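Galactan 1,3-beta-galactosidase (PDB 7BYS) probably cleaves beta-1,3-galactan from the chain end, as an exo-acting family 43 glycoside hydrolase joined to a family 35 carbohydrate-binding module. Local coordinates at residues Leu247-Asn252 with Trp290-Gln295; Lys129-Asp134 with Lys163-Asp168; Asp64-Ser67 with Met73-Thr76; Thr236-Ser241 with Pro282-Ala287. All blocks are in the same frame, centred on the assembly; numbering follows the deposited sequence.

Interaction 1. Residues Leu247-Asn252 with Trp290-Gln295; sequences LPLGSN and WSVNVQ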
loop_
_atom_site.group_PDB
_atom_site.type_symbol
_atom_site.label_atom_id
_atom_site.label_comp_id
_atom_site.label_asym_id
_atom_site.label_seq_id
_atom_site.Cartn_x
_atom_site.Cartn_y
_atom_site.Cartn_z
ATOM N N LEU A 247 0.100 -1.115 11.010
ATOM C CA LEU A 247 0.549 -2.138 11.952
ATOM C C LEU A 247 1.402 -1.501 13.037
ATOM O O LEU A 247 2.325 -0.747 12.718
ATOM C CB LEU A 247 1.381 -3.177 11.207
ATOM C CG LEU A 247 1.742 -4.393 12.058
ATOM C CD1 LEU A 247 0.542 -5.297 12.246
ATOM C CD2 LEU A 247 2.893 -5.169 11.411
ATOM N N PRO A 248 1.165 -1.767 14.321
ATOM C CA PRO A 248 2.070 -1.228 15.345
ATOM C C PRO A 248 3.471 -1.809 15.202
ATOM O O PRO A 248 3.653 -2.954 14.791
ATOM C CB PRO A 248 1.420 -1.653 16.670
ATOM C CG PRO A 248 0.414 -2.665 16.330
ATOM C CD PRO A 248 0.035 -2.521 14.888
ATOM N N LEU A 249 4.473 -0.985 15.513
ATOM C CA LEU A 249 5.877 -1.404 15.408
ATOM C C LEU A 249 6.651 -0.624 16.474
ATOM O O LEU A 249 7.099 0.495 16.227
ATOM C CB LEU A 249 6.445 -1.142 14.017
ATOM C CG LEU A 249 7.920 -1.526 13.829
ATOM C CD1 LEU A 249 8.062 -3.021 13.707
ATOM C CD2 LEU A 249 8.532 -0.832 12.622
ATOM N N GLY A 250 6.770 -1.213 17.670
ATOM C CA GLY A 250 7.468 -0.521 18.745
ATOM C C GLY A 250 6.761 0.775 19.076
ATOM O O GLY A 250 5.534 0.821 19.204
ATOM N N SER A 251 7.527 1.854 19.197
ATOM C CA SER A 251 6.930 3.158 19.444
ATOM C C SER A 251 6.443 3.830 18.169
ATOM O O SER A 251 6.008 4.983 18.217
ATOM C CB SER A 251 7.903 4.074 20.185
ATOM O OG SER A 251 9.127 4.169 19.492
ATOM N N ASN A 252 6.496 3.129 17.039
ATOM C CA ASN A 252 6.008 3.659 15.773
ATOM C C ASN A 252 5.005 2.690 15.149
ATOM O O ASN A 252 4.287 1.984 15.861
ATOM C CB ASN A 252 7.189 3.980 14.851
ATOM C CG ASN A 252 8.175 4.959 15.490
ATOM O OD1 ASN A 252 7.868 6.134 15.676
ATOM N ND2 ASN A 252 9.358 4.461 15.846
ATOM N N TRP A 290 14.061 -0.156 2.988
ATOM C CA TRP A 290 14.220 -0.165 4.433
ATOM C C TRP A 290 14.083 -1.583 4.951
ATOM O O TRP A 290 13.559 -2.469 4.278
ATOM C CB TRP A 290 13.255 0.798 5.153
ATOM C CG TRP A 290 11.798 0.554 4.916
ATOM C CD1 TRP A 290 11.085 0.873 3.797
ATOM C CD2 TRP A 290 10.859 0.006 5.851
ATOM N NE1 TRP A 290 9.763 0.530 3.966
ATOM C CE2 TRP A 290 9.596 -0.001 5.220
ATOM C CE3 TRP A 290 10.965 -0.500 7.146
ATOM C CZ2 TRP A 290 8.449 -0.490 5.849
ATOM C CZ3 TRP A 290 9.824 -0.992 7.771
ATOM C CH2 TRP A 290 8.585 -0.974 7.130
ATOM N N SER A 291 14.577 -1.794 6.169
ATOM C CA SER A 291 14.526 -3.094 6.820
ATOM C C SER A 291 13.716 -2.976 8.100
ATOM O O SER A 291 13.657 -1.912 8.720
ATOM C CB SER A 291 15.932 -3.590 7.157
ATOM O OG SER A 291 16.664 -3.833 5.972
ATOM N N VAL A 292 13.096 -4.080 8.498
ATOM C CA VAL A 292 12.230 -4.104 9.665
ATOM C C VAL A 292 12.697 -5.214 10.594
ATOM O O VAL A 292 13.135 -6.276 10.139
ATOM C CB VAL A 292 10.741 -4.276 9.271
ATOM C CG1 VAL A 292 10.471 -5.657 8.668
ATOM C CG2 VAL A 292 9.845 -4.023 10.469
ATOM N N ASN A 293 12.623 -4.957 11.892
ATOM C CA ASN A 293 12.877 -5.967 12.919
ATOM C C ASN A 293 11.606 -5.979 13.753
ATOM O O ASN A 293 11.456 -5.187 14.686
ATOM C CB ASN A 293 14.097 -5.650 13.780
ATOM C CG ASN A 293 14.409 -6.765 14.789
ATOM O OD1 ASN A 293 13.537 -7.566 15.151
ATOM N ND2 ASN A 293 15.654 -6.806 15.258
ATOM N N VAL A 294 10.673 -6.862 13.387
ATOM C CA VAL A 294 9.368 -6.833 14.031
ATOM C C VAL A 294 9.460 -7.265 15.494
ATOM O O VAL A 294 8.673 -6.807 16.329
ATOM C CB VAL A 294 8.333 -7.631 13.211
ATOM C CG1 VAL A 294 8.589 -9.129 13.302
ATOM C CG2 VAL A 294 6.918 -7.264 13.638
ATOM N N GLN A 295 10.433 -8.112 15.834
ATOM C CA GLN A 295 10.604 -8.528 17.225
ATOM C C GLN A 295 11.147 -7.394 18.091
ATOM O O GLN A 295 10.762 -7.259 19.262
ATOM C CB GLN A 295 11.525 -9.748 17.300
ATOM C CG GLN A 295 10.988 -10.989 16.590
ATOM C CD GLN A 295 11.425 -11.072 15.135
ATOM O OE1 GLN A 295 12.009 -10.132 14.589
ATOM N NE2 GLN A 295 11.143 -12.206 14.499
#

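Interaction 2. Residues Lys129-Asp134 with Lys163-Asp168; sequences KPLGAD and KISRLD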
loop_
_atom_site.group_PDB
_atom_site.type_symbol
_atom_site.label_atom_id
_atom_site.label_comp_id
_atom_site.label_asym_id
_atom_site.label_seq_id
_atom_site.Cartn_x
_atom_site.Cartn_y
_atom_site.Cartn_z
ATOM N N LYS A 129 -26.029 -5.055 6.095
ATOM C CA LYS A 129 -25.750 -3.640 6.327
ATOM C C LYS A 129 -25.668 -3.383 7.823
ATOM O O LYS A 129 -26.650 -3.642 8.540
ATOM C CB LYS A 129 -26.854 -2.778 5.744
ATOM C CG LYS A 129 -26.838 -2.657 4.227
ATOM C CD LYS A 129 -27.825 -1.582 3.780
ATOM C CE LYS A 129 -27.714 -1.281 2.299
ATOM N NZ LYS A 129 -26.438 -0.603 1.968
ATOM N N PRO A 130 -24.551 -2.858 8.334
ATOM C CA PRO A 130 -24.423 -2.628 9.783
ATOM C C PRO A 130 -25.383 -1.548 10.272
ATOM O O PRO A 130 -25.394 -0.421 9.766
ATOM C CB PRO A 130 -22.963 -2.193 9.948
ATOM C CG PRO A 130 -22.559 -1.698 8.610
ATOM C CD PRO A 130 -23.325 -2.507 7.602
ATOM N N LEU A 131 -26.181 -1.906 11.280
ATOM C CA LEU A 131 -27.286 -1.076 11.774
ATOM C C LEU A 131 -28.202 -0.605 10.648
ATOM O O LEU A 131 -28.873 0.427 10.771
ATOM C CB LEU A 131 -26.796 0.091 12.638
ATOM C CG LEU A 131 -25.830 -0.331 13.752
ATOM C CD1 LEU A 131 -25.247 0.878 14.419
ATOM C CD2 LEU A 131 -26.518 -1.232 14.780
ATOM N N GLY A 132 -28.231 -1.348 9.544
ATOM C CA GLY A 132 -29.066 -1.022 8.413
ATOM C C GLY A 132 -28.524 0.047 7.487
ATOM O O GLY A 132 -29.206 0.397 6.520
ATOM N N ALA A 133 -27.332 0.576 7.747
ATOM C CA ALA A 133 -26.750 1.643 6.943
ATOM C C ALA A 133 -25.657 1.088 6.038
ATOM O O ALA A 133 -25.198 -0.041 6.203
ATOM C CB ALA A 133 -26.185 2.749 7.844
ATOM N N ASP A 134 -25.260 1.906 5.062
ATOM C CA ASP A 134 -24.218 1.525 4.122
ATOM C C ASP A 134 -22.909 1.249 4.842
ATOM O O ASP A 134 -22.548 1.911 5.821
ATOM C CB ASP A 134 -23.920 2.684 3.168
ATOM C CG ASP A 134 -25.005 2.914 2.147
ATOM O OD1 ASP A 134 -25.997 2.145 2.110
ATOM O OD2 ASP A 134 -24.853 3.885 1.368
ATOM N N LYS A 163 -17.956 6.237 10.026
ATOM C CA LYS A 163 -18.487 5.703 11.266
ATOM C C LYS A 163 -17.515 4.741 11.934
ATOM O O LYS A 163 -16.786 3.992 11.267
ATOM C CB LYS A 163 -19.806 4.985 11.015
ATOM C CG LYS A 163 -20.917 5.944 10.632
ATOM C CD LYS A 163 -22.205 5.235 10.260
ATOM C CE LYS A 163 -23.261 6.263 9.851
ATOM N NZ LYS A 163 -24.401 5.603 9.147
ATOM N N ILE A 164 -17.547 4.744 13.262
ATOM C CA ILE A 164 -16.912 3.728 14.085
ATOM C C ILE A 164 -17.999 3.134 14.960
ATOM O O ILE A 164 -18.731 3.878 15.624
ATOM C CB ILE A 164 -15.804 4.331 14.958
ATOM C CG1 ILE A 164 -14.743 4.983 14.059
ATOM C CG2 ILE A 164 -15.203 3.256 15.844
ATOM C CD1 ILE A 164 -13.649 5.697 14.827
ATOM N N SER A 165 -18.131 1.812 14.943
ATOM C CA SER A 165 -19.192 1.174 15.707
ATOM C C SER A 165 -18.651 -0.069 16.385
ATOM O O SER A 165 -17.809 -0.766 15.821
ATOM C CB SER A 165 -20.359 0.806 14.799
ATOM O OG SER A 165 -20.943 1.978 14.248
ATOM N N ARG A 166 -19.139 -0.346 17.589
ATOM C CA ARG A 166 -18.649 -1.461 18.384
ATOM C C ARG A 166 -19.306 -2.775 17.968
ATOM O O ARG A 166 -20.507 -2.827 17.677
ATOM C CB ARG A 166 -18.927 -1.176 19.863
ATOM C CG ARG A 166 -18.395 -2.224 20.826
ATOM C CD ARG A 166 -18.346 -1.706 22.267
ATOM N NE ARG A 166 -19.593 -1.054 22.662
ATOM C CZ ARG A 166 -20.623 -1.659 23.247
ATOM N NH1 ARG A 166 -21.707 -0.956 23.549
ATOM N NH2 ARG A 166 -20.580 -2.958 23.527
ATOM N N LEU A 167 -18.504 -3.842 17.922
ATOM C CA LEU A 167 -18.998 -5.188 17.647
ATOM C C LEU A 167 -19.431 -5.867 18.936
ATOM O O LEU A 167 -18.933 -5.550 20.020
ATOM C CB LEU A 167 -17.898 -6.045 17.022
ATOM C CG LEU A 167 -17.239 -5.495 15.756
ATOM C CD1 LEU A 167 -16.317 -6.538 15.164
ATOM C CD2 LEU A 167 -18.290 -5.048 14.762
ATOM N N ASP A 168 -20.359 -6.813 18.799
ATOM C CA ASP A 168 -20.783 -7.635 19.926
ATOM C C ASP A 168 -19.644 -8.553 20.373
ATOM O O ASP A 168 -18.570 -8.612 19.768
ATOM C CB ASP A 168 -22.081 -8.384 19.604
ATOM C CG ASP A 168 -21.927 -9.445 18.508
ATOM O OD1 ASP A 168 -20.815 -9.987 18.300
ATOM O OD2 ASP A 168 -22.948 -9.774 17.862
#

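Interaction 3. Residues Asp64-Ser67 with Met73-Thr76; sequences DALS and MIST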
loop_
_atom_site.group_PDB
_atom_site.type_symbol
_atom_site.label_atom_id
_atom_site.label_comp_id
_atom_site.label_asym_id
_atom_site.label_seq_id
_atom_site.Cartn_x
_atom_site.Cartn_y
_atom_site.Cartn_z
ATOM N N ASP A 64 -5.971 -20.711 0.335
ATOM C CA ASP A 64 -6.766 -19.496 0.457
ATOM C C ASP A 64 -7.671 -19.549 1.683
ATOM O O ASP A 64 -8.224 -20.597 2.031
ATOM C CB ASP A 64 -7.608 -19.291 -0.800
ATOM C CG ASP A 64 -6.771 -18.919 -2.010
ATOM O OD1 ASP A 64 -5.688 -18.324 -1.838
ATOM O OD2 ASP A 64 -7.219 -19.213 -3.141
ATOM N N ALA A 65 -7.822 -18.403 2.340
ATOM C CA ALA A 65 -8.664 -18.339 3.524
ATOM C C ALA A 65 -10.150 -18.276 3.180
ATOM O O ALA A 65 -10.984 -18.742 3.965
ATOM C CB ALA A 65 -8.280 -17.123 4.368
ATOM N N LEU A 66 -10.507 -17.692 2.037
ATOM C CA LEU A 66 -11.905 -17.611 1.627
ATOM C C LEU A 66 -11.996 -17.808 0.122
ATOM O O LEU A 66 -11.207 -17.241 -0.641
ATOM C CB LEU A 66 -12.568 -16.277 2.043
ATOM C CG LEU A 66 -14.090 -16.262 1.872
ATOM C CD1 LEU A 66 -14.714 -17.174 2.910
ATOM C CD2 LEU A 66 -14.637 -14.846 1.987
ATOM N N SER A 67 -12.950 -18.620 -0.304
ATOM C CA SER A 67 -13.103 -18.993 -1.699
ATOM C C SER A 67 -14.526 -18.700 -2.138
ATOM O O SER A 67 -15.432 -18.614 -1.306
ATOM C CB SER A 67 -12.798 -20.484 -1.887
ATOM O OG SER A 67 -11.462 -20.755 -1.514
ATOM N N MET A 73 -23.525 -13.921 -2.360
ATOM C CA MET A 73 -22.854 -12.634 -2.458
ATOM C C MET A 73 -21.336 -12.752 -2.437
ATOM O O MET A 73 -20.662 -11.730 -2.592
ATOM C CB MET A 73 -23.314 -11.718 -1.324
ATOM C CG MET A 73 -24.753 -11.265 -1.445
ATOM S SD MET A 73 -24.874 -9.471 -1.480
ATOM C CE MET A 73 -23.910 -9.124 -2.942
ATOM N N ILE A 74 -20.783 -13.955 -2.261
ATOM C CA ILE A 74 -19.352 -14.171 -2.452
ATOM C C ILE A 74 -19.091 -15.039 -3.676
ATOM O O ILE A 74 -18.144 -15.831 -3.701
ATOM C CB ILE A 74 -18.640 -14.699 -1.189
ATOM C CG1 ILE A 74 -19.145 -16.089 -0.774
ATOM C CG2 ILE A 74 -18.762 -13.682 -0.041
ATOM C CD1 ILE A 74 -18.141 -16.833 0.089
ATOM N N SER A 75 -19.915 -14.874 -4.713
ATOM C CA SER A 75 -19.634 -15.496 -5.999
ATOM C C SER A 75 -18.508 -14.752 -6.724
ATOM O O SER A 75 -18.085 -13.659 -6.330
ATOM C CB SER A 75 -20.879 -15.456 -6.883
ATOM O OG SER A 75 -21.086 -14.152 -7.394
ATOM N N THR A 76 -18.018 -15.357 -7.816
ATOM C CA THR A 76 -16.977 -14.714 -8.619
ATOM C C THR A 76 -17.490 -13.529 -9.418
ATOM O O THR A 76 -16.701 -12.908 -10.140
ATOM C CB THR A 76 -16.316 -15.709 -9.576
ATOM O OG1 THR A 76 -17.316 -16.314 -10.409
ATOM C CG2 THR A 76 -15.592 -16.775 -8.813
#

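Interaction 4. Residues Thr236-Ser241 with Pro282-Ala287; sequences TRTWYS and PQIVHA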
loop_
_atom_site.group_PDB
_atom_site.type_symbol
_atom_site.label_atom_id
_atom_site.label_comp_id
_atom_site.label_asym_id
_atom_site.label_seq_id
_atom_site.Cartn_x
_atom_site.Cartn_y
_atom_site.Cartn_z
ATOM N N THR A 236 2.303 14.476 -3.398
ATOM C CA THR A 236 2.643 13.111 -3.789
ATOM C C THR A 236 1.467 12.147 -3.720
ATOM O O THR A 236 1.618 11.002 -4.152
ATOM C CB THR A 236 3.777 12.522 -2.933
ATOM O OG1 THR A 236 3.301 12.241 -1.613
ATOM C CG2 THR A 236 4.986 13.450 -2.867
ATOM N N ARG A 237 0.331 12.563 -3.160
ATOM C CA ARG A 237 -0.840 11.697 -3.038
ATOM C C ARG A 237 -0.475 10.411 -2.294
ATOM O O ARG A 237 -0.665 9.293 -2.781
ATOM C CB ARG A 237 -1.468 11.419 -4.404
ATOM C CG ARG A 237 -1.681 12.687 -5.230
ATOM C CD ARG A 237 -2.218 12.395 -6.623
ATOM N NE ARG A 237 -1.257 11.616 -7.397
ATOM C CZ ARG A 237 -1.539 10.994 -8.537
ATOM N NH1 ARG A 237 -2.764 11.046 -9.056
ATOM N NH2 ARG A 237 -0.594 10.285 -9.148
ATOM N N THR A 238 0.064 10.606 -1.085
ATOM C CA THR A 238 0.547 9.515 -0.239
ATOM C C THR A 238 1.608 8.694 -0.959
ATOM O O THR A 238 1.626 7.462 -0.891
ATOM C CB THR A 238 -0.583 8.640 0.319
ATOM O OG1 THR A 238 -1.725 9.455 0.600
ATOM C CG2 THR A 238 -0.155 7.998 1.635
ATOM N N TRP A 239 2.524 9.386 -1.637
ATOM C CA TRP A 239 3.549 8.703 -2.426
ATOM C C TRP A 239 2.906 7.700 -3.381
ATOM O O TRP A 239 3.382 6.575 -3.560
ATOM C CB TRP A 239 4.607 8.054 -1.523
ATOM C CG TRP A 239 5.383 9.071 -0.728
ATOM C CD1 TRP A 239 5.265 9.334 0.604
ATOM C CD2 TRP A 239 6.356 9.995 -1.237
ATOM N NE1 TRP A 239 6.122 10.344 0.961
ATOM C CE2 TRP A 239 6.814 10.760 -0.146
ATOM C CE3 TRP A 239 6.910 10.221 -2.502
ATOM C CZ2 TRP A 239 7.784 11.758 -0.280
ATOM C CZ3 TRP A 239 7.886 11.207 -2.635
ATOM C CH2 TRP A 239 8.313 11.958 -1.529
ATOM N N TYR A 240 1.802 8.128 -3.996
ATOM C CA TYR A 240 0.964 7.300 -4.870
ATOM C C TYR A 240 0.560 5.981 -4.194
ATOM O O TYR A 240 1.035 4.889 -4.530
ATOM C CB TYR A 240 1.624 7.078 -6.235
ATOM C CG TYR A 240 0.662 6.709 -7.343
ATOM C CD1 TYR A 240 -0.473 5.926 -7.114
ATOM C CD2 TYR A 240 0.895 7.152 -8.637
ATOM C CE1 TYR A 240 -1.352 5.602 -8.164
ATOM C CE2 TYR A 240 0.046 6.849 -9.657
ATOM C CZ TYR A 240 -1.060 6.079 -9.436
ATOM O OH TYR A 240 -1.876 5.812 -10.496
ATOM N N SER A 241 -0.361 6.106 -3.238
ATOM C CA SER A 241 -0.864 4.928 -2.544
ATOM C C SER A 241 -2.152 5.286 -1.824
ATOM O O SER A 241 -2.571 6.449 -1.779
ATOM C CB SER A 241 0.188 4.350 -1.588
ATOM O OG SER A 241 0.284 5.129 -0.407
ATOM N N PRO A 282 2.089 11.315 13.445
ATOM C CA PRO A 282 2.645 10.283 12.562
ATOM C C PRO A 282 2.934 10.847 11.179
ATOM O O PRO A 282 2.185 11.672 10.656
ATOM C CB PRO A 282 1.544 9.216 12.516
ATOM C CG PRO A 282 0.282 9.953 12.862
ATOM C CD PRO A 282 0.690 11.041 13.822
ATOM N N GLN A 283 4.051 10.416 10.602
ATOM C CA GLN A 283 4.462 10.848 9.271
ATOM C C GLN A 283 5.114 9.675 8.565
ATOM O O GLN A 283 5.930 8.970 9.161
ATOM C CB GLN A 283 5.476 11.998 9.334
ATOM C CG GLN A 283 4.892 13.366 9.667
ATOM C CD GLN A 283 3.836 13.818 8.676
ATOM O OE1 GLN A 283 4.142 14.215 7.548
ATOM N NE2 GLN A 283 2.583 13.753 9.093
ATOM N N ILE A 284 4.735 9.452 7.305
ATOM C CA ILE A 284 5.416 8.449 6.501
ATOM C C ILE A 284 6.875 8.852 6.349
ATOM O O ILE A 284 7.187 10.013 6.056
ATOM C CB ILE A 284 4.725 8.317 5.133
ATOM C CG1 ILE A 284 3.441 7.495 5.254
ATOM C CG2 ILE A 284 5.690 7.722 4.101
ATOM C CD1 ILE A 284 2.641 7.406 3.958
ATOM N N VAL A 285 7.773 7.903 6.579
ATOM C CA VAL A 285 9.183 8.056 6.245
ATOM C C VAL A 285 9.349 7.509 4.834
ATOM O O VAL A 285 9.179 6.309 4.602
ATOM C CB VAL A 285 10.057 7.273 7.227
ATOM C CG1 VAL A 285 11.544 7.416 6.869
ATOM C CG2 VAL A 285 9.784 7.731 8.655
ATOM N N HIS A 286 9.645 8.383 3.877
ATOM C CA HIS A 286 9.766 7.947 2.487
ATOM C C HIS A 286 11.122 7.284 2.289
ATOM O O HIS A 286 12.122 7.936 1.969
ATOM C CB HIS A 286 9.579 9.111 1.527
ATOM C CG HIS A 286 9.645 8.700 0.095
ATOM N ND1 HIS A 286 10.700 9.042 -0.728
ATOM C CD2 HIS A 286 8.818 7.928 -0.648
ATOM C CE1 HIS A 286 10.498 8.529 -1.927
ATOM N NE2 HIS A 286 9.365 7.851 -1.908
ATOM N N ALA A 287 11.142 5.969 2.469
ATOM C CA ALA A 287 12.354 5.156 2.402
ATOM C C ALA A 287 12.192 4.180 1.250
ATOM O O ALA A 287 11.400 3.235 1.341
ATOM C CB ALA A 287 12.558 4.380 3.702
HETATM O O HOH W 1 6.588 11.310 3.599
#

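Interaction 1. Residues Leu247-Asn252 with Trp290-Gln295
The flat group against Leu249 is the peptide link between Asn293 and Val294: CD1 of Leu249 stands well out of its plane, 4.1 Å from O of Asn293, and lies 4.0 Å from CA of Val294. The indole of Trp290 stops short of Leu247-Asn252; its NE1 is bonded to O of Trp272, and its ring touches Ile3 and Ile254. Leu249 carries the contact. With CG anti to the backbone N (chi1 179°), it reaches across to strand 290-293 with both methyls: CD1 is 3.8 Å and CD2 4.1 Å from CG2 of Val292, the two side chains crossing obliquely. CG2 of Val294 flanks the same branch, 4.4 Å from CD1. Strands 242-249 and 252-259 belong to the last blade of the five-bladed beta-propeller of family 43, and a type II' turn from Leu249 to Asn252 joins them as a tight hairpin. Gly250 takes the positive-phi corner, and paired backbone bonds between Leu249 and Asn252 close the turn. No hydrogen bond links the two segments. Strand 290-293 is held instead by strand 298-301 and the N-terminal residues, with Val292 N bonded to the side chain of Asn1.

Interaction 2. Residues Lys129-Asp134 with Lys163-Asp168
Lys163, Ala133 and Ser165 carry this contact, with Leu131 beside them. From strand 161-167 the Lys163 side chain runs out nearly straight beyond CG, so that NZ arrives 3.6 Å from the methyl CB of Ala133. CG lies anti to the carbonyl carbon (chi1 -69°), which points the chain at Ala133. The ammonium does not bond to the 129-134 loop: it forms a salt bridge with Asp157 and a hydrogen bond to OG of Ser156, whose side chain Ala133 also touches. Two residues along the strand, OG of Ser165 comes to 4.4 Å from CD1 of Leu131, a loose approach, while its bond goes to the hydroxyl of Tyr154. Leu131 also touches the N-acetylglucosamine attached to the protein. The loop, which connects the second propeller blade with the third, keeps its own shape: Gly132 N bonds to O of Lys129, and Lys129 NZ makes a 2.8 Å salt bridge to OD1 of Asp134, NZ being held as well by the carbonyls of Ala107 and Ala108. With no hydrogen bond between the segments, the contact is loose and probably contributes little direction of its own; the polar ends of Lys163 and Ser165 are fixed by bonds within the third blade.

Interaction 3. Residues Asp64-Ser67 with Met73-Thr76
Apolar contact comes first: the CD1 methyls of Leu66 and Ile74 approach each other to 4.5 Å, a loose meeting that Phe98 of strand 93-101 completes by touching both side chains. Tyr124 adds a further surface against Ile74, and Ala113 against Leu66. The closer approach is of methyl to carbonyl. CD1 of Ile74 lies 3.5 Å from O of Ser67, with a C=O...CD1 angle of about 150°, roughly 30° off the carbonyl axis. Ile74 holds CG1 in the crowded position between its backbone N and carbonyl carbon (chi1 64°), and from there the chain extends toward Ser67. The Ser67 side chain itself starts away from Met73-Thr76, leaving only its backbone to meet the isoleucine. No polar bond crosses between the segments; N of Ile74, the residue that carries the contact, is bonded to OG1 of Thr72. Backbone pairing shapes the first segment, for Ala65 and Leu66 both face Val48 in a classic beta bulge. The whole lies in the connection from strand 60-61, the outer strand of the first blade, to strand 79-88, the opening strand of the second, as in a beta-propeller where blades follow one another in sequence.

Interaction 4. Residues Thr236-Ser241 with Pro282-Ala287
Thr238 and Trp239 face Ile284 and His286 from a short, weakly bonded left-handed helical turn: Arg237 to Tyr240 have positive phi and psi, and N of Tyr240 bonds to O of Thr236 (2.9 Å). OG1 of Thr236 accepts from N of Trp239 (3.0 Å, N-H...O angle 156°), an ST motif, while Pro282-Ala287 runs extended. The side chains centre on a face-to-face stack, the six-membered ring of Trp239 and the His286 imidazole having centroids 3.6 Å apart and planes at 16°. CD2 of His286 sits over the indole, 3.3 Å from CD2 of Trp239; OG1 of Thr236 lies over the opposite face. At the indole edge a water accepts from NE1 of Trp239 (2.8 Å) and donates to O of Ile284. CG2 of Ile284 meets CD1 of Trp239 obliquely at 3.9 Å, and CD1 of Ile284 packs on CG2 of Thr238 (3.7 Å). An alanine in place of Trp239 is likely to leave the His286 ring without its stacking partner and the water without its donor. The turn leads into strand 242-249, innermost in the fifth propeller blade, at galactose-binding Gln242; Ile284 of outer strand 283-284 and His286 just past it pack against that entry.

From the N terminus, interaction 3 comes first, a short loop closed within the connection from the first propeller blade to the second. Interaction 2 follows in series, closing a loop that takes in strands 138-142 and 150-156 and setting the connection from the second to the third blade beside strand 161-167. Interactions 4 and 1 then cross: 236-241 opens, 247-252 opens, 282-287 closes the first and 290-295 the second. Their centres lie about 17 Å apart and both reach the sheet of the fifth blade, interaction 4 binding its lead-in to its outer strand, interaction 1 its first hairpin to the strand beyond. Arg237 and Tyr240 also reach Asp385, tying this end to the carbohydrate-binding module.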